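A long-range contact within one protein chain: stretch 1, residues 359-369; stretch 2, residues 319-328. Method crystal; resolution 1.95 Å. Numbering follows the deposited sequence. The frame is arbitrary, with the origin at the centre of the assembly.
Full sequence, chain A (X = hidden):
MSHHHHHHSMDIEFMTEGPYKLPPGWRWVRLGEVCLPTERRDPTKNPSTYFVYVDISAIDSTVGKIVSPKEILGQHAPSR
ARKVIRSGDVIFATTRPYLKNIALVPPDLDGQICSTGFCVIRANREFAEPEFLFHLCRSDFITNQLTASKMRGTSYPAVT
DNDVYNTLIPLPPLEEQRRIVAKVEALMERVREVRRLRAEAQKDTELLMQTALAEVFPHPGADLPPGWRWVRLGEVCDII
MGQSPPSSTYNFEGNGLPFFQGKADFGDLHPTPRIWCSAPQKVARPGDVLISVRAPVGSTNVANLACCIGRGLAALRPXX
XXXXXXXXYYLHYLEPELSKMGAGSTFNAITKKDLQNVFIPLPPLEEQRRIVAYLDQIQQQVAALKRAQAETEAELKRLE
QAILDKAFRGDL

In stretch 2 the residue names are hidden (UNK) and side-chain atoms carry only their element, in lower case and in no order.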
# COMPACT_ATOMS: atom_id res chain seq x y z
N PHE A 359 -17.96 -33.28 -10.92
CA PHE A 359 -17.88 -33.18 -12.38
C PHE A 359 -16.98 -32.02 -12.83
O PHE A 359 -17.01 -30.97 -12.23
CB PHE A 359 -19.26 -33.02 -13.01
CG PHE A 359 -19.90 -34.32 -13.38
CD1 PHE A 359 -19.52 -34.98 -14.55
CD2 PHE A 359 -20.83 -34.91 -12.54
CE1 PHE A 359 -20.08 -36.21 -14.89
CE2 PHE A 359 -21.40 -36.13 -12.87
CZ PHE A 359 -21.02 -36.78 -14.05
N ILE A 360 -16.20 -32.24 -13.90
CA ILE A 360 -15.35 -31.19 -14.47
C ILE A 360 -15.46 -31.27 -15.98
O ILE A 360 -15.48 -32.37 -16.55
CB ILE A 360 -13.86 -31.38 -14.00
CG1 ILE A 360 -12.93 -30.26 -14.53
CG2 ILE A 360 -13.30 -32.77 -14.39
CD1 ILE A 360 -11.47 -30.37 -13.96
N PRO A 361 -15.53 -30.10 -16.66
CA PRO A 361 -15.60 -30.19 -18.12
C PRO A 361 -14.19 -30.45 -18.62
O PRO A 361 -13.21 -29.89 -18.14
CB PRO A 361 -16.04 -28.78 -18.55
CG PRO A 361 -15.94 -27.88 -17.29
CD PRO A 361 -15.36 -28.72 -16.17
N LEU A 362 -14.07 -31.31 -19.61
CA LEU A 362 -12.77 -31.76 -20.01
C LEU A 362 -12.56 -31.61 -21.50
O LEU A 362 -13.00 -32.47 -22.28
CB LEU A 362 -12.55 -33.24 -19.59
CG LEU A 362 -11.10 -33.72 -19.75
CD1 LEU A 362 -10.22 -33.21 -18.57
CD2 LEU A 362 -11.03 -35.25 -19.85
N PRO A 363 -11.88 -30.51 -21.90
CA PRO A 363 -11.46 -30.31 -23.28
C PRO A 363 -10.33 -31.26 -23.63
O PRO A 363 -9.72 -31.84 -22.72
CB PRO A 363 -10.89 -28.87 -23.29
CG PRO A 363 -11.34 -28.24 -21.98
CD PRO A 363 -11.42 -29.41 -21.03
N PRO A 364 -10.03 -31.39 -24.92
CA PRO A 364 -8.79 -32.05 -25.32
C PRO A 364 -7.61 -31.28 -24.71
O PRO A 364 -7.71 -30.09 -24.42
CB PRO A 364 -8.78 -31.91 -26.84
CG PRO A 364 -10.21 -31.65 -27.23
CD PRO A 364 -10.85 -30.96 -26.07
N LEU A 365 -6.48 -31.95 -24.52
CA LEU A 365 -5.33 -31.31 -23.87
C LEU A 365 -4.94 -29.98 -24.51
O LEU A 365 -4.62 -29.01 -23.83
CB LEU A 365 -4.13 -32.24 -23.87
CG LEU A 365 -4.25 -33.40 -22.88
CD1 LEU A 365 -3.21 -34.47 -23.18
CD2 LEU A 365 -4.11 -32.88 -21.45
N GLU A 366 -4.95 -29.95 -25.84
CA GLU A 366 -4.53 -28.75 -26.53
C GLU A 366 -5.41 -27.56 -26.16
O GLU A 366 -4.92 -26.45 -26.02
CB GLU A 366 -4.49 -28.95 -28.05
CG GLU A 366 -3.30 -28.21 -28.69
CD GLU A 366 -3.64 -27.53 -30.02
OE1 GLU A 366 -2.76 -26.82 -30.56
OE2 GLU A 366 -4.77 -27.70 -30.52
N GLU A 367 -6.71 -27.80 -25.99
CA GLU A 367 -7.63 -26.71 -25.66
C GLU A 367 -7.51 -26.32 -24.19
O GLU A 367 -7.67 -25.14 -23.85
CB GLU A 367 -9.06 -27.09 -25.99
CG GLU A 367 -10.11 -26.08 -25.53
CD GLU A 367 -10.21 -24.87 -26.46
OE1 GLU A 367 -9.31 -24.68 -27.30
OE2 GLU A 367 -11.18 -24.09 -26.32
N GLN A 368 -7.26 -27.29 -23.32
CA GLN A 368 -7.00 -26.94 -21.92
C GLN A 368 -5.79 -26.03 -21.86
O GLN A 368 -5.78 -25.06 -21.09
CB GLN A 368 -6.68 -28.17 -21.05
CG GLN A 368 -7.86 -29.06 -20.79
CD GLN A 368 -7.43 -30.34 -20.09
OE1 GLN A 368 -6.73 -30.30 -19.08
NE2 GLN A 368 -7.85 -31.49 -20.63
N ARG A 369 -4.77 -26.34 -22.64
CA ARG A 369 -3.55 -25.54 -22.57
C ARG A 369 -3.79 -24.13 -23.15
O ARG A 369 -3.34 -23.14 -22.58
CB ARG A 369 -2.38 -26.24 -23.27
CG ARG A 369 -1.83 -27.43 -22.46
CD ARG A 369 -0.52 -27.98 -23.06
NE ARG A 369 -0.73 -28.49 -24.41
CZ ARG A 369 -0.79 -29.79 -24.72
NH1 ARG A 369 -0.66 -30.71 -23.77
NH2 ARG A 369 -0.99 -30.16 -25.98
N UNK A 319 -4.35 -37.54 -14.41
CA UNK A 319 -3.95 -38.55 -15.38
C UNK A 319 -3.60 -37.83 -16.66
O UNK A 319 -3.65 -36.60 -16.72
n UNK A 319 -8.21 -43.48 -13.75
n UNK A 319 -6.71 -41.89 -13.00
c UNK A 319 -6.22 -41.53 -14.33
c UNK A 319 -5.07 -39.59 -15.55
c UNK A 319 -7.65 -42.80 -12.75
c UNK A 319 -5.32 -40.31 -14.23
n UNK A 319 -8.02 -43.04 -11.50
N UNK A 320 -3.24 -38.57 -17.71
CA UNK A 320 -2.71 -37.92 -18.91
C UNK A 320 -3.72 -37.00 -19.59
O UNK A 320 -3.33 -36.05 -20.25
o UNK A 320 -0.33 -39.32 -18.47
c UNK A 320 -1.08 -39.81 -19.34
c UNK A 320 -2.18 -38.95 -19.91
o UNK A 320 -0.96 -40.98 -19.76
N UNK A 321 -5.02 -37.26 -19.46
CA UNK A 321 -6.00 -36.45 -20.19
C UNK A 321 -6.35 -35.14 -19.48
O UNK A 321 -7.21 -34.41 -19.95
c UNK A 321 -7.28 -37.23 -20.44
o UNK A 321 -7.97 -37.47 -19.22
N UNK A 322 -5.71 -34.86 -18.35
CA UNK A 322 -6.04 -33.68 -17.54
C UNK A 322 -4.79 -32.87 -17.21
O UNK A 322 -3.83 -33.42 -16.63
c UNK A 322 -6.76 -34.09 -16.25
c UNK A 322 -7.51 -33.61 -13.89
c UNK A 322 -7.00 -33.00 -15.18
c UNK A 322 -8.03 -31.97 -15.69
N UNK A 323 -4.79 -31.59 -17.59
CA UNK A 323 -3.71 -30.66 -17.28
C UNK A 323 -3.78 -30.22 -15.83
O UNK A 323 -4.86 -29.90 -15.32
o UNK A 323 -1.32 -30.38 -20.67
c UNK A 323 -3.32 -29.63 -19.60
c UNK A 323 -3.81 -29.42 -18.18
o UNK A 323 -1.11 -29.41 -18.72
c UNK A 323 -1.81 -29.82 -19.67
N UNK A 324 -2.63 -30.21 -15.17
CA UNK A 324 -2.55 -29.79 -13.78
C UNK A 324 -3.23 -28.45 -13.58
O UNK A 324 -4.02 -28.23 -12.65
c UNK A 324 2.35 -28.75 -12.86
c UNK A 324 -1.07 -29.65 -13.40
c UNK A 324 0.44 -29.40 -11.46
n UNK A 324 2.11 -29.77 -13.67
n UNK A 324 1.56 -28.55 -11.81
n UNK A 324 3.37 -27.93 -13.09
c UNK A 324 -0.87 -28.97 -12.08
N UNK A 325 -2.87 -27.51 -14.44
CA UNK A 325 -3.37 -26.15 -14.27
C UNK A 325 -4.84 -25.95 -14.64
O UNK A 325 -5.48 -25.03 -14.13
c UNK A 325 0.15 -24.58 -12.21
c UNK A 325 1.29 -25.28 -14.20
c UNK A 325 -1.11 -25.06 -14.24
c UNK A 325 0.08 -25.37 -14.87
c UNK A 325 1.32 -24.89 -12.86
c UNK A 325 -1.07 -24.67 -12.90
c UNK A 325 -2.44 -25.16 -14.95
N UNK A 326 -5.38 -26.84 -15.48
CA UNK A 326 -6.84 -26.83 -15.74
C UNK A 326 -7.57 -27.20 -14.45
O UNK A 326 -8.52 -26.52 -14.02
n UNK A 326 -10.79 -28.60 -17.52
c UNK A 326 -9.38 -26.89 -18.00
c UNK A 326 -10.71 -27.38 -18.16
c UNK A 326 -11.33 -25.45 -19.39
c UNK A 326 -11.69 -26.66 -18.84
c UNK A 326 -8.66 -27.88 -17.25
c UNK A 326 -9.03 -25.66 -18.58
c UNK A 326 -7.19 -27.83 -16.85
c UNK A 326 -10.02 -24.94 -19.26
c UNK A 326 -9.56 -28.90 -16.98
N UNK A 327 -7.10 -28.27 -13.82
CA UNK A 327 -7.62 -28.72 -12.53
C UNK A 327 -7.54 -27.61 -11.48
O UNK A 327 -8.50 -27.34 -10.76
c UNK A 327 -6.43 -31.73 -10.33
c UNK A 327 -6.82 -29.93 -12.04
c UNK A 327 -7.23 -30.48 -10.67
c UNK A 327 -8.73 -30.78 -10.64
N UNK A 328 -6.37 -26.98 -11.38
CA UNK A 328 -6.15 -25.93 -10.39
C UNK A 328 -7.12 -24.76 -10.55
O UNK A 328 -7.70 -24.28 -9.58
c UNK A 328 -4.24 -24.67 -9.23
c UNK A 328 -4.40 -25.55 -8.02
c UNK A 328 -4.71 -25.42 -10.47
c UNK A 328 -2.76 -24.23 -9.37
O HOH W 1 -8.36 -34.53 -22.40

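Position 319 carries three carbons, a nitrogen, then a carbon bearing two more nitrogens, and reaches nothing on stretch 1. It is arginine, R319, whose backbone O accepts from N of 322 at 3.2 Å and so closes a type I turn. Position 320 has two carbons, the second holding two oxygens; the end of this side chain leads away from stretch 1, and its backbone O instead lies 3.3 Å from L365 CD1. An acid this short is aspartate, D320.

Position 321 has one carbon and one oxygen, the latter 3.8 Å from L362 CD2: serine, S321. Its backbone does more, since S321 O accepts from Q368 NE2 at 3.1 Å. A water also bridges the stretches, donating to S321 O at 2.7 Å and to P363 O at 3.0 Å.

At 322, four carbons fork at the second. CA-to-CB points away, yet the end returns to within 3.8 Å of L362 CD1 and 4.2 Å of I360 CD1, measured from the same methyl. This is leucine, L322, and that methyl is CD1.

Position 323 shows three carbons, the third with two oxygens, one of them 3.2 Å from R369 NH1. It is glutamate, E323; its OE2 forms a salt bridge at the edge of the guanidinium, while its CG packs 3.8 Å from L365 CD2. It is also the N-cap residue, and its backbone N donates to Q368 OE1 at 2.8 Å.

Position 324, with three carbons, a nitrogen and a carbon bearing two nitrogens, points away from stretch 1: R324. Position 325, one carbon and a six-carbon ring, also makes no contact: F325.

Position 326 has one carbon followed by fused five- and six-membered rings with a single nitrogen, 2.8 Å from P361 O. Only tryptophan fits, W326. NE1 donates to that carbonyl near the ring plane, while Q368 CG and P363 CG cover one face, 3.9 Å from the five-membered and 4.0 Å from the six-membered centroid.

Position 327, four carbons forked at the second, brings one methyl 4.3 Å from I360 CD1: L327, through CD1. Position 328 has the same forked pattern but lies out of reach: L328.

The contact joins apolar packing to well-aimed polar groups. Q368 is the hinge of the design: its amide reads backbone at S321 O and E323 N, NE2 also donates to P363 O at 2.8 Å, and its CG lies on the indole. W326 satisfies its nitrogen on the strand, and the R369–E323 salt bridge adds a charged pairing between side chains.

Stretch 2 (319-328) RDSLERFWLL
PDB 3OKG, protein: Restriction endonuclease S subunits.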